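Local coordinates for copper-transporting ATPase PAA2, chloroplastic (Arabidopsis thaliana, PDB 5LBK), which transports copper across the chloroplast thylakoid membrane at the cost of ATP, the chain here being its nucleotide-binding (N) domain, at residues Pro5-Gly9 / Ala38-Glu42; Thr50-Arg54 / Leu65-Asp69; Arg71-Ser77 / Val119-Glu124; Lys116-Tyr120 / Ala131-Ser135. All blocks are in the same frame, centred on the assembly; numbering follows the deposited sequence.

Contact 1: residues Pro5-Gly9 / Ala38-Glu42; sequences PVVSG and AIVNE
The edge strand 7-12 of the N-domain sheet meets helix 34-45 here, and Val7 is the residue that makes the junction, pressing on Glu42, Ala38 and Ile39. Strand 7-9 and helix 38-42 run at 75° to each other, their axes 9.3 Å apart at the closest. Val7 carries the largest share of the buried surface. With CG2 anti to the carbonyl carbon and CG1 anti to the backbone N (chi1 166°), its CG2 branch packs against the helix face made by Ala38, Ile39 and Glu42: Val7 CG2 lies 3.8 Å from Glu42 CB and 3.8 Å from Ala38 O, and 4.3 Å from Ile39 CG1. Glu42 bends at chi2 (77°), which lays its aliphatic part obliquely across the valine, with Glu42 CG 3.9 Å from Val7 CB. An alanine in place of Glu42 would probably uncover the CB and CG1 side of Val7, since the methylene and carboxylate carbons that cover it would be gone. Just before the strand, Pro5 O sits 3.4 Å from Ala38 CB. One water joins the backbones, donating to Ala38 O at 3.0 Å and accepting a weak bond from Val7 N. Beyond Val7 the strand carries a classic beta bulge, in which Ser8 and Gly9 are together opposite Ala133. A helix laid over the edge of an antiparallel sheet in this way belongs to the alpha/beta build of the P-type ATPase nucleotide-binding domain.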
loop_
_atom_site.group_PDB
_atom_site.type_symbol
_atom_site.label_atom_id
_atom_site.label_comp_id
_atom_site.label_asym_id
_atom_site.label_seq_id
_atom_site.Cartn_x
_atom_site.Cartn_y
_atom_site.Cartn_z
ATOM N N PRO A 5 -3.297 -0.626 17.334
ATOM C CA PRO A 5 -2.969 -0.841 15.914
ATOM C C PRO A 5 -2.328 0.373 15.264
ATOM O O PRO A 5 -3.001 1.373 14.995
ATOM C CB PRO A 5 -4.324 -1.140 15.274
ATOM C CG PRO A 5 -5.310 -0.570 16.189
ATOM C CD PRO A 5 -4.739 -0.720 17.569
ATOM N N VAL A 6 -1.023 0.278 15.036
ATOM C CA VAL A 6 -0.236 1.398 14.543
ATOM C C VAL A 6 0.745 0.899 13.487
ATOM O O VAL A 6 1.149 -0.268 13.485
ATOM C CB VAL A 6 0.498 2.106 15.715
ATOM C CG1 VAL A 6 1.503 1.159 16.388
ATOM C CG2 VAL A 6 1.168 3.401 15.241
ATOM N N VAL A 7 1.124 1.789 12.574
ATOM C CA VAL A 7 2.130 1.452 11.561
ATOM C C VAL A 7 3.465 1.228 12.260
ATOM O O VAL A 7 3.917 2.062 13.054
ATOM C CB VAL A 7 2.213 2.574 10.508
ATOM C CG1 VAL A 7 3.415 2.473 9.638
ATOM C CG2 VAL A 7 0.931 2.625 9.640
ATOM N N SER A 8 4.098 0.092 11.983
ATOM C CA SER A 8 5.386 -0.229 12.572
ATOM C C SER A 8 6.529 -0.118 11.573
ATOM O O SER A 8 7.698 -0.199 11.962
ATOM C CB SER A 8 5.328 -1.649 13.137
ATOM O OG SER A 8 6.560 -2.017 13.688
ATOM N N GLY A 9 6.236 0.071 10.296
ATOM C CA GLY A 9 7.307 0.131 9.321
ATOM C C GLY A 9 6.778 0.240 7.919
ATOM O O GLY A 9 5.651 -0.167 7.644
ATOM N N ALA A 38 -5.196 3.187 10.665
ATOM C CA ALA A 38 -3.836 3.397 11.156
ATOM C C ALA A 38 -2.936 3.933 10.055
ATOM O O ALA A 38 -2.127 4.834 10.299
ATOM C CB ALA A 38 -3.265 2.099 11.722
ATOM N N ILE A 39 -3.077 3.419 8.831
ATOM C CA ILE A 39 -2.299 3.963 7.718
ATOM C C ILE A 39 -2.639 5.435 7.531
ATOM O O ILE A 39 -1.765 6.293 7.385
ATOM C CB ILE A 39 -2.564 3.161 6.430
ATOM C CG1 ILE A 39 -1.956 1.757 6.534
ATOM C CG2 ILE A 39 -2.008 3.881 5.206
ATOM C CD1 ILE A 39 -2.351 0.870 5.442
ATOM N N VAL A 40 -3.925 5.742 7.524
ATOM C CA VAL A 40 -4.348 7.133 7.386
ATOM C C VAL A 40 -3.808 7.973 8.541
ATOM O O VAL A 40 -3.256 9.053 8.324
ATOM C CB VAL A 40 -5.873 7.224 7.299
ATOM C CG1 VAL A 40 -6.294 8.681 7.197
ATOM C CG2 VAL A 40 -6.338 6.467 6.105
ATOM N N ASN A 41 -3.959 7.481 9.781
ATOM C CA ASN A 41 -3.506 8.246 10.955
ATOM C C ASN A 41 -2.011 8.503 10.912
ATOM O O ASN A 41 -1.542 9.532 11.409
ATOM C CB ASN A 41 -3.830 7.512 12.267
ATOM C CG ASN A 41 -5.320 7.440 12.560
ATOM O OD1 ASN A 41 -6.093 8.267 12.090
ATOM N ND2 ASN A 41 -5.727 6.433 13.335
ATOM N N GLU A 42 -1.241 7.564 10.350
ATOM C CA GLU A 42 0.204 7.738 10.274
ATOM C C GLU A 42 0.580 8.786 9.238
ATOM O O GLU A 42 1.439 9.635 9.489
ATOM C CB GLU A 42 0.866 6.397 9.958
ATOM C CG GLU A 42 2.381 6.446 9.796
ATOM C CD GLU A 42 3.139 6.540 11.105
ATOM O OE1 GLU A 42 2.562 6.255 12.176
ATOM O OE2 GLU A 42 4.334 6.886 11.047
HETATM O O HOH W 1 -0.936 4.403 13.002
#

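Contact 2: residues Thr50-Arg54 / Leu65-Asp69; sequences TPETR and LAEID
Pro51 and Ile68 meet at a slant, ring against methyl, while Thr53 stands alongside Ile68 with its side chain pointing the same way. In the first pair the CG corner of the proline ring touches the branch methyl of the isoleucine: Pro51 CG is 3.5 Å from Ile68 CG2, tighter than usual carbon contact, and Pro51 CB follows at 3.8 Å from the same methyl. The reach of Ile68 depends on its first torsion (chi1 -44°), which sets CG2 anti to the backbone N and so carries that methyl to the proline ring. Thr53 chi1 is 62°, with OG1 between the backbone N and the carbonyl carbon, which leaves CG2 anti to the carbonyl carbon; this methyl, Thr53 CG2, comes 3.7 Å from Glu67 O and 4.4 Å from Ala66 CB. In the fold, the irregular segment 50-54 is the connection that follows helix 34-45 and leads into the edge strand 56-59, and it passes beside the end of strand 63-68. Ala26 of helix 17-27 touches both Pro51 and Ile68, bringing a helix into the same apolar cluster. Polar contact between the two backbones goes through one water, which accepts from Arg54 N at 2.8 Å and donates to Glu67 O at 2.9 Å.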
loop_
_atom_site.group_PDB
_atom_site.type_symbol
_atom_site.label_atom_id
_atom_site.label_comp_id
_atom_site.label_asym_id
_atom_site.label_seq_id
_atom_site.Cartn_x
_atom_site.Cartn_y
_atom_site.Cartn_z
ATOM N N THR A 50 -2.132 13.755 1.281
ATOM C CA THR A 50 -2.442 12.633 0.418
ATOM C C THR A 50 -2.985 13.142 -0.921
ATOM O O THR A 50 -3.758 14.100 -0.950
ATOM C CB THR A 50 -3.469 11.700 1.086
ATOM O OG1 THR A 50 -4.640 12.450 1.434
ATOM C CG2 THR A 50 -2.894 11.079 2.357
ATOM N N PRO A 51 -2.604 12.531 -2.040
ATOM C CA PRO A 51 -3.160 12.954 -3.329
ATOM C C PRO A 51 -4.645 12.642 -3.445
ATOM O O PRO A 51 -5.188 11.750 -2.783
ATOM C CB PRO A 51 -2.354 12.155 -4.354
ATOM C CG PRO A 51 -1.930 10.948 -3.617
ATOM C CD PRO A 51 -1.630 11.444 -2.204
ATOM N N GLU A 52 -5.296 13.405 -4.317
ATOM C CA GLU A 52 -6.736 13.308 -4.475
ATOM C C GLU A 52 -7.109 12.039 -5.234
ATOM O O GLU A 52 -6.321 11.471 -5.994
ATOM C CB GLU A 52 -7.281 14.535 -5.208
ATOM C CG GLU A 52 -7.039 15.860 -4.490
ATOM C CD GLU A 52 -7.833 16.006 -3.203
ATOM O OE1 GLU A 52 -8.611 15.091 -2.878
ATOM O OE2 GLU A 52 -7.688 17.046 -2.523
ATOM N N THR A 53 -8.334 11.585 -5.002
ATOM C CA THR A 53 -8.864 10.437 -5.717
ATOM C C THR A 53 -10.349 10.636 -5.950
ATOM O O THR A 53 -11.066 11.073 -5.049
ATOM C CB THR A 53 -8.669 9.133 -4.948
ATOM O OG1 THR A 53 -9.377 9.193 -3.707
ATOM C CG2 THR A 53 -7.225 8.892 -4.689
ATOM N N ARG A 54 -10.816 10.272 -7.138
ATOM C CA ARG A 54 -12.247 10.217 -7.397
ATOM C C ARG A 54 -12.582 8.778 -7.759
ATOM O O ARG A 54 -12.404 8.346 -8.900
ATOM C CB ARG A 54 -12.692 11.178 -8.495
ATOM C CG ARG A 54 -14.167 10.966 -8.886
ATOM C CD ARG A 54 -14.824 12.245 -9.402
ATOM N NE ARG A 54 -16.274 12.112 -9.578
ATOM C CZ ARG A 54 -17.174 12.258 -8.604
ATOM N NH1 ARG A 54 -18.467 12.128 -8.878
ATOM N NH2 ARG A 54 -16.793 12.523 -7.353
ATOM N N LEU A 65 -8.715 -0.449 -4.192
ATOM C CA LEU A 65 -8.011 0.075 -5.347
ATOM C C LEU A 65 -8.598 1.433 -5.700
ATOM O O LEU A 65 -9.829 1.598 -5.665
ATOM C CB LEU A 65 -8.181 -0.942 -6.506
ATOM C CG LEU A 65 -8.190 -0.624 -8.004
ATOM C CD1 LEU A 65 -6.735 -0.672 -8.569
ATOM C CD2 LEU A 65 -9.030 -1.604 -8.760
ATOM N N ALA A 66 -7.735 2.359 -6.123
ATOM C CA ALA A 66 -8.186 3.674 -6.546
ATOM C C ALA A 66 -7.170 4.222 -7.530
ATOM O O ALA A 66 -5.999 3.835 -7.517
ATOM C CB ALA A 66 -8.320 4.646 -5.364
ATOM N N GLU A 67 -7.616 5.159 -8.360
ATOM C CA GLU A 67 -6.719 5.773 -9.329
ATOM C C GLU A 67 -6.074 7.007 -8.700
ATOM O O GLU A 67 -6.771 7.918 -8.235
ATOM C CB GLU A 67 -7.475 6.121 -10.611
ATOM C CG GLU A 67 -6.550 6.336 -11.767
ATOM C CD GLU A 67 -7.217 6.549 -13.118
ATOM O OE1 GLU A 67 -8.472 6.578 -13.217
ATOM O OE2 GLU A 67 -6.450 6.696 -14.090
ATOM N N ILE A 68 -4.747 7.032 -8.700
ATOM C CA ILE A 68 -3.963 8.147 -8.161
ATOM C C ILE A 68 -3.148 8.760 -9.287
ATOM O O ILE A 68 -2.292 8.088 -9.871
ATOM C CB ILE A 68 -3.002 7.701 -7.062
ATOM C CG1 ILE A 68 -3.620 6.747 -6.050
ATOM C CG2 ILE A 68 -2.368 8.942 -6.403
ATOM C CD1 ILE A 68 -4.756 7.242 -5.372
ATOM N N ASP A 69 -3.400 10.028 -9.568
ATOM C CA ASP A 69 -2.738 10.771 -10.638
ATOM C C ASP A 69 -2.558 9.925 -11.902
ATOM O O ASP A 69 -1.468 9.810 -12.465
ATOM C CB ASP A 69 -1.400 11.319 -10.154
ATOM C CG ASP A 69 -0.841 12.353 -11.087
ATOM O OD1 ASP A 69 -1.218 13.534 -10.948
ATOM O OD2 ASP A 69 -0.041 11.984 -11.969
HETATM O O HOH W 2 -9.267 9.134 -9.107
#

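Contact 3: residues Arg71-Ser77 / Val119-Glu124; sequences RFVAVGS and VYVGRE
The Arg123 guanidinium has Arg71 CG over one face, with Arg71 CG 3.3 Å from Arg123 NH2, while Arg123 NH1 comes to the edge of the Arg71 guanidinium. The two planes stand 60° apart and the side chains cross at about a right angle. At the edge of the Phe72 ring lies a carboxylate oxygen, Glu124 OE1 being 3.6 Å from Phe72 CD2, and at the edge of the Tyr120 ring lies Gly76 O. Arg123 gets there by an extended chain, CG anti to the backbone N (chi1 -174°), whereas Arg71 is bent at chi2. Strands 71-76 and 119-123 are antiparallel, at 165°, in the middle of the six-stranded sheet. Ala74 with Gly122 and Gly76 with Tyr120 are hydrogen-bonded pairs, each closed by two bonds, among them Ala74 N to Gly122 O at 2.8 Å and Tyr120 N to Gly76 O at 2.8 Å. A fifth bond runs from Glu124 N to Phe72 O at 2.9 Å. Between them Val73 faces Arg123 and Val75 faces Val121 in non-hydrogen-bonded pairs, on the face covered by helix 17-27; Val73 CG1 packs 4.1 Å from Val121 CG1. A leucine in place of Arg123 would probably leave Glu126 without its salt-bridge partner and the Arg71 methylenes without the flat group against them. Five backbone bonds thus hold the strands, while the two arginines meet through the Arg71 methylenes against the Arg123 guanidinium; Arg71 NH1 and Arg123 NH1 are 4.0 Å apart, like charges that the Arg123 salt bridge to Glu126 probably offsets.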
loop_
_atom_site.group_PDB
_atom_site.type_symbol
_atom_site.label_atom_id
_atom_site.label_comp_id
_atom_site.label_asym_id
_atom_site.label_seq_id
_atom_site.Cartn_x
_atom_site.Cartn_y
_atom_site.Cartn_z
ATOM N N ARG A 71 -2.888 6.677 -12.512
ATOM C CA ARG A 71 -2.509 5.274 -12.404
ATOM C C ARG A 71 -3.247 4.608 -11.264
ATOM O O ARG A 71 -3.397 5.190 -10.187
ATOM C CB ARG A 71 -1.029 5.129 -12.177
ATOM C CG ARG A 71 -0.210 5.324 -13.454
ATOM C CD ARG A 71 -0.142 4.013 -14.251
ATOM N NE ARG A 71 0.245 4.248 -15.636
ATOM C CZ ARG A 71 1.482 4.449 -16.068
ATOM N NH1 ARG A 71 2.500 4.444 -15.219
ATOM N NH2 ARG A 71 1.690 4.656 -17.366
ATOM N N PHE A 72 -3.685 3.371 -11.488
ATOM C CA PHE A 72 -4.309 2.614 -10.417
ATOM C C PHE A 72 -3.268 2.155 -9.399
ATOM O O PHE A 72 -2.155 1.749 -9.757
ATOM C CB PHE A 72 -5.074 1.421 -10.981
ATOM C CG PHE A 72 -6.416 1.836 -11.570
ATOM C CD1 PHE A 72 -7.464 2.186 -10.734
ATOM C CD2 PHE A 72 -6.572 1.992 -12.931
ATOM C CE1 PHE A 72 -8.679 2.619 -11.291
ATOM C CE2 PHE A 72 -7.764 2.413 -13.457
ATOM C CZ PHE A 72 -8.795 2.747 -12.618
ATOM N N VAL A 73 -3.660 2.204 -8.127
ATOM C CA VAL A 73 -2.872 1.789 -6.963
ATOM C C VAL A 73 -3.774 0.890 -6.131
ATOM O O VAL A 73 -4.974 1.187 -5.974
ATOM C CB VAL A 73 -2.398 3.001 -6.130
ATOM C CG1 VAL A 73 -1.675 2.526 -4.812
ATOM C CG2 VAL A 73 -1.501 3.934 -6.979
ATOM N N ALA A 74 -3.245 -0.235 -5.690
ATOM C CA ALA A 74 -3.982 -1.224 -4.901
ATOM C C ALA A 74 -3.286 -1.448 -3.557
ATOM O O ALA A 74 -2.067 -1.464 -3.489
ATOM C CB ALA A 74 -4.104 -2.523 -5.689
ATOM N N VAL A 75 -4.072 -1.582 -2.484
ATOM C CA VAL A 75 -3.610 -1.825 -1.135
ATOM C C VAL A 75 -4.378 -3.001 -0.560
ATOM O O VAL A 75 -5.604 -3.022 -0.630
ATOM C CB VAL A 75 -3.818 -0.580 -0.239
ATOM C CG1 VAL A 75 -3.264 -0.833 1.135
ATOM C CG2 VAL A 75 -3.116 0.642 -0.819
ATOM N N GLY A 76 -3.665 -3.968 0.002
ATOM C CA GLY A 76 -4.333 -5.188 0.467
ATOM C C GLY A 76 -3.372 -6.329 0.622
ATOM O O GLY A 76 -2.179 -6.130 0.880
ATOM N N SER A 77 -3.922 -7.540 0.549
ATOM C CA SER A 77 -3.053 -8.717 0.703
ATOM C C SER A 77 -2.096 -8.852 -0.486
ATOM O O SER A 77 -2.343 -8.360 -1.573
ATOM C CB SER A 77 -3.904 -9.970 0.824
ATOM O OG SER A 77 -4.495 -10.170 -0.431
ATOM N N VAL A 119 0.333 -4.943 4.977
ATOM C CA VAL A 119 -0.545 -4.471 3.907
ATOM C C VAL A 119 0.318 -4.095 2.713
ATOM O O VAL A 119 1.271 -3.306 2.865
ATOM C CB VAL A 119 -1.331 -3.242 4.393
ATOM C CG1 VAL A 119 -2.244 -2.748 3.322
ATOM C CG2 VAL A 119 -2.056 -3.584 5.691
ATOM N N TYR A 120 0.117 -4.763 1.580
ATOM C CA TYR A 120 0.964 -4.464 0.431
ATOM C C TYR A 120 0.417 -3.346 -0.422
ATOM O O TYR A 120 -0.785 -3.093 -0.463
ATOM C CB TYR A 120 1.169 -5.718 -0.413
ATOM C CG TYR A 120 2.039 -6.754 0.306
ATOM C CD1 TYR A 120 1.499 -7.576 1.295
ATOM C CD2 TYR A 120 3.401 -6.829 0.070
ATOM C CE1 TYR A 120 2.282 -8.464 1.997
ATOM C CE2 TYR A 120 4.170 -7.727 0.752
ATOM C CZ TYR A 120 3.615 -8.535 1.695
ATOM O OH TYR A 120 4.398 -9.440 2.384
ATOM N N VAL A 121 1.316 -2.693 -1.119
ATOM C CA VAL A 121 0.988 -1.571 -1.985
ATOM C C VAL A 121 1.510 -1.829 -3.390
ATOM O O VAL A 121 2.707 -2.087 -3.588
ATOM C CB VAL A 121 1.547 -0.254 -1.428
ATOM C CG1 VAL A 121 1.063 0.914 -2.244
ATOM C CG2 VAL A 121 1.113 -0.137 0.018
ATOM N N GLY A 122 0.628 -1.731 -4.384
ATOM C CA GLY A 122 1.012 -1.953 -5.760
ATOM C C GLY A 122 0.499 -0.874 -6.697
ATOM O O GLY A 122 -0.489 -0.206 -6.407
ATOM N N ARG A 123 1.208 -0.687 -7.819
ATOM C CA ARG A 123 0.835 0.333 -8.810
ATOM C C ARG A 123 0.865 -0.202 -10.234
ATOM O O ARG A 123 1.823 -0.878 -10.613
ATOM C CB ARG A 123 1.763 1.542 -8.703
ATOM C CG ARG A 123 1.374 2.695 -9.575
ATOM C CD ARG A 123 2.083 3.896 -9.031
ATOM N NE ARG A 123 1.852 5.074 -9.809
ATOM C CZ ARG A 123 2.529 5.403 -10.897
ATOM N NH1 ARG A 123 3.505 4.629 -11.366
ATOM N NH2 ARG A 123 2.203 6.514 -11.523
ATOM N N GLU A 124 -0.158 0.137 -11.052
ATOM C CA GLU A 124 -0.229 -0.417 -12.398
ATOM C C GLU A 124 1.024 0.007 -13.164
ATOM O O GLU A 124 1.472 1.151 -13.071
ATOM C CB GLU A 124 -1.482 0.033 -13.149
ATOM C CG GLU A 124 -1.862 -0.917 -14.340
ATOM C CD GLU A 124 -3.328 -0.861 -14.728
ATOM O OE1 GLU A 124 -3.936 0.212 -14.558
ATOM O OE2 GLU A 124 -3.848 -1.880 -15.253
#

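Contact 4: residues Lys116-Tyr120 / Ala131-Ser135; sequences KTVVY and AIAIS
Val119 and Ile132 form an antiparallel hydrogen-bonded pair in the hairpin of strands 117-123 and 127-134, whose segments 117-120 and 131-134 run at 159° to each other. Val119 N gives a nearly straight bond to Ile132 O (2.8 Å, 174° at the hydrogen), and Ile132 N returns one to Val119 O at 2.7 Å. Two residues further along, Ile134 N binds Thr117 O at 2.7 Å, while the reverse bond, from Thr117 N to Ile134 O, is weak. Weaker CA-H...O contacts fill the intervals, such as Val118 CA to Ile132 O at 3.4 Å.

Apolar contact divides between the faces of the sheet. On the face of Val118, Tyr120, Ala131 and Ala133, the methyl Ala131 CB lies 3.7 Å from Val118 CG1 and makes an off-centre CH-pi contact with the Tyr120 ring, 4.3 Å from its centroid. Val118 CG1, held anti to the backbone N (chi1 179°), stands over one face of that ring, 3.5 Å above its plane and offset toward the rim. On the other face Val119 CG2 meets Ile134 CG1 at 4.3 Å.

Helix 91-102 covers the Tyr120 face, with Leu101 touching Val118, Tyr120 and Ala131 and Glu98 taking the Tyr120 hydroxyl in a hydrogen bond. Helix 34-45 covers the opposite one through Ile35 and Ile39, while strand 7-12 pairs with the outer side of strand 127-134.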
loop_
_atom_site.group_PDB
_atom_site.type_symbol
_atom_site.label_atom_id
_atom_site.label_comp_id
_atom_site.label_asym_id
_atom_site.label_seq_id
_atom_site.Cartn_x
_atom_site.Cartn_y
_atom_site.Cartn_z
ATOM N N LYS A 116 0.880 -8.729 14.291
ATOM C CA LYS A 116 1.541 -7.977 13.230
ATOM C C LYS A 116 1.095 -8.373 11.805
ATOM O O LYS A 116 1.412 -9.457 11.341
ATOM C CB LYS A 116 3.045 -8.154 13.356
ATOM C CG LYS A 116 3.542 -8.007 14.776
ATOM C CD LYS A 116 5.049 -8.118 14.857
ATOM C CE LYS A 116 5.475 -8.892 16.103
ATOM N NZ LYS A 116 6.963 -9.012 16.230
ATOM N N THR A 117 0.398 -7.463 11.124
ATOM C CA THR A 117 -0.095 -7.632 9.758
ATOM C C THR A 117 0.731 -6.807 8.772
ATOM O O THR A 117 1.299 -5.773 9.140
ATOM C CB THR A 117 -1.555 -7.178 9.663
ATOM O OG1 THR A 117 -2.279 -7.693 10.788
ATOM C CG2 THR A 117 -2.214 -7.643 8.333
ATOM N N VAL A 118 0.766 -7.246 7.505
ATOM C CA VAL A 118 1.435 -6.501 6.440
ATOM C C VAL A 118 0.398 -6.204 5.364
ATOM O O VAL A 118 -0.302 -7.113 4.872
ATOM C CB VAL A 118 2.637 -7.255 5.834
ATOM C CG1 VAL A 118 3.289 -6.410 4.696
ATOM C CG2 VAL A 118 3.683 -7.577 6.922
ATOM N N VAL A 119 0.333 -4.943 4.977
ATOM C CA VAL A 119 -0.545 -4.471 3.907
ATOM C C VAL A 119 0.318 -4.095 2.713
ATOM O O VAL A 119 1.271 -3.306 2.865
ATOM C CB VAL A 119 -1.331 -3.242 4.393
ATOM C CG1 VAL A 119 -2.244 -2.748 3.322
ATOM C CG2 VAL A 119 -2.056 -3.584 5.691
ATOM N N TYR A 120 0.117 -4.763 1.580
ATOM C CA TYR A 120 0.964 -4.464 0.431
ATOM C C TYR A 120 0.417 -3.346 -0.422
ATOM O O TYR A 120 -0.785 -3.093 -0.463
ATOM C CB TYR A 120 1.169 -5.718 -0.413
ATOM C CG TYR A 120 2.039 -6.754 0.306
ATOM C CD1 TYR A 120 1.499 -7.576 1.295
ATOM C CD2 TYR A 120 3.401 -6.829 0.070
ATOM C CE1 TYR A 120 2.282 -8.464 1.997
ATOM C CE2 TYR A 120 4.170 -7.727 0.752
ATOM C CZ TYR A 120 3.615 -8.535 1.695
ATOM O OH TYR A 120 4.398 -9.440 2.384
ATOM N N ALA A 131 5.252 -2.054 1.117
ATOM C CA ALA A 131 4.422 -2.730 2.081
ATOM C C ALA A 131 4.420 -1.899 3.353
ATOM O O ALA A 131 5.395 -1.208 3.673
ATOM C CB ALA A 131 4.929 -4.132 2.339
ATOM N N ILE A 132 3.330 -1.999 4.097
ATOM C CA ILE A 132 3.198 -1.343 5.374
ATOM C C ILE A 132 3.011 -2.399 6.450
ATOM O O ILE A 132 2.068 -3.199 6.397
ATOM C CB ILE A 132 2.036 -0.349 5.363
ATOM C CG1 ILE A 132 2.266 0.657 4.228
ATOM C CG2 ILE A 132 2.031 0.344 6.637
ATOM C CD1 ILE A 132 1.059 1.427 3.869
ATOM N N ALA A 133 3.901 -2.396 7.440
ATOM C CA ALA A 133 3.777 -3.288 8.582
ATOM C C ALA A 133 2.942 -2.638 9.679
ATOM O O ALA A 133 3.185 -1.486 10.060
ATOM C CB ALA A 133 5.149 -3.638 9.141
ATOM N N ILE A 134 1.977 -3.388 10.191
ATOM C CA ILE A 134 1.107 -2.947 11.268
ATOM C C ILE A 134 1.362 -3.818 12.489
ATOM O O ILE A 134 1.655 -5.012 12.368
ATOM C CB ILE A 134 -0.371 -3.043 10.836
ATOM C CG1 ILE A 134 -0.584 -2.331 9.495
ATOM C CG2 ILE A 134 -1.291 -2.482 11.924
ATOM C CD1 ILE A 134 -0.356 -0.846 9.544
ATOM N N SER A 135 1.236 -3.217 13.670
ATOM C CA SER A 135 1.340 -3.953 14.932
ATOM C C SER A 135 0.059 -3.817 15.754
ATOM O O SER A 135 -0.394 -2.708 15.997
ATOM C CB SER A 135 2.538 -3.450 15.748
ATOM O OG SER A 135 3.739 -3.809 15.092
#

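How the contacts relate
Along the chain contact 1 comes first, then contact 2 and contact 3, with contact 4 sharing Val119 and Tyr120 with contact 3. All four reach one antiparallel sheet, ordered 7-12, 127-134, 117-123, 71-76, 63-68, 56-59. Contacts 2 and 4 lie on opposite sides of the chain's centre, centres about 21 Å apart, with contact 3 between them. Contact 1 is close to contact 4 (centres about 9 Å apart), where Ser8 N probably bonds Ala133 O at 2.7 Å. Contact 3 likewise joins contact 2, Ala66 O to Val73 N at 2.9 Å. Helices 17-27 and 34-45 pack on one face and 78-84 and 91-102 on the other, so the contacts tie strands and helices together in the N-domain.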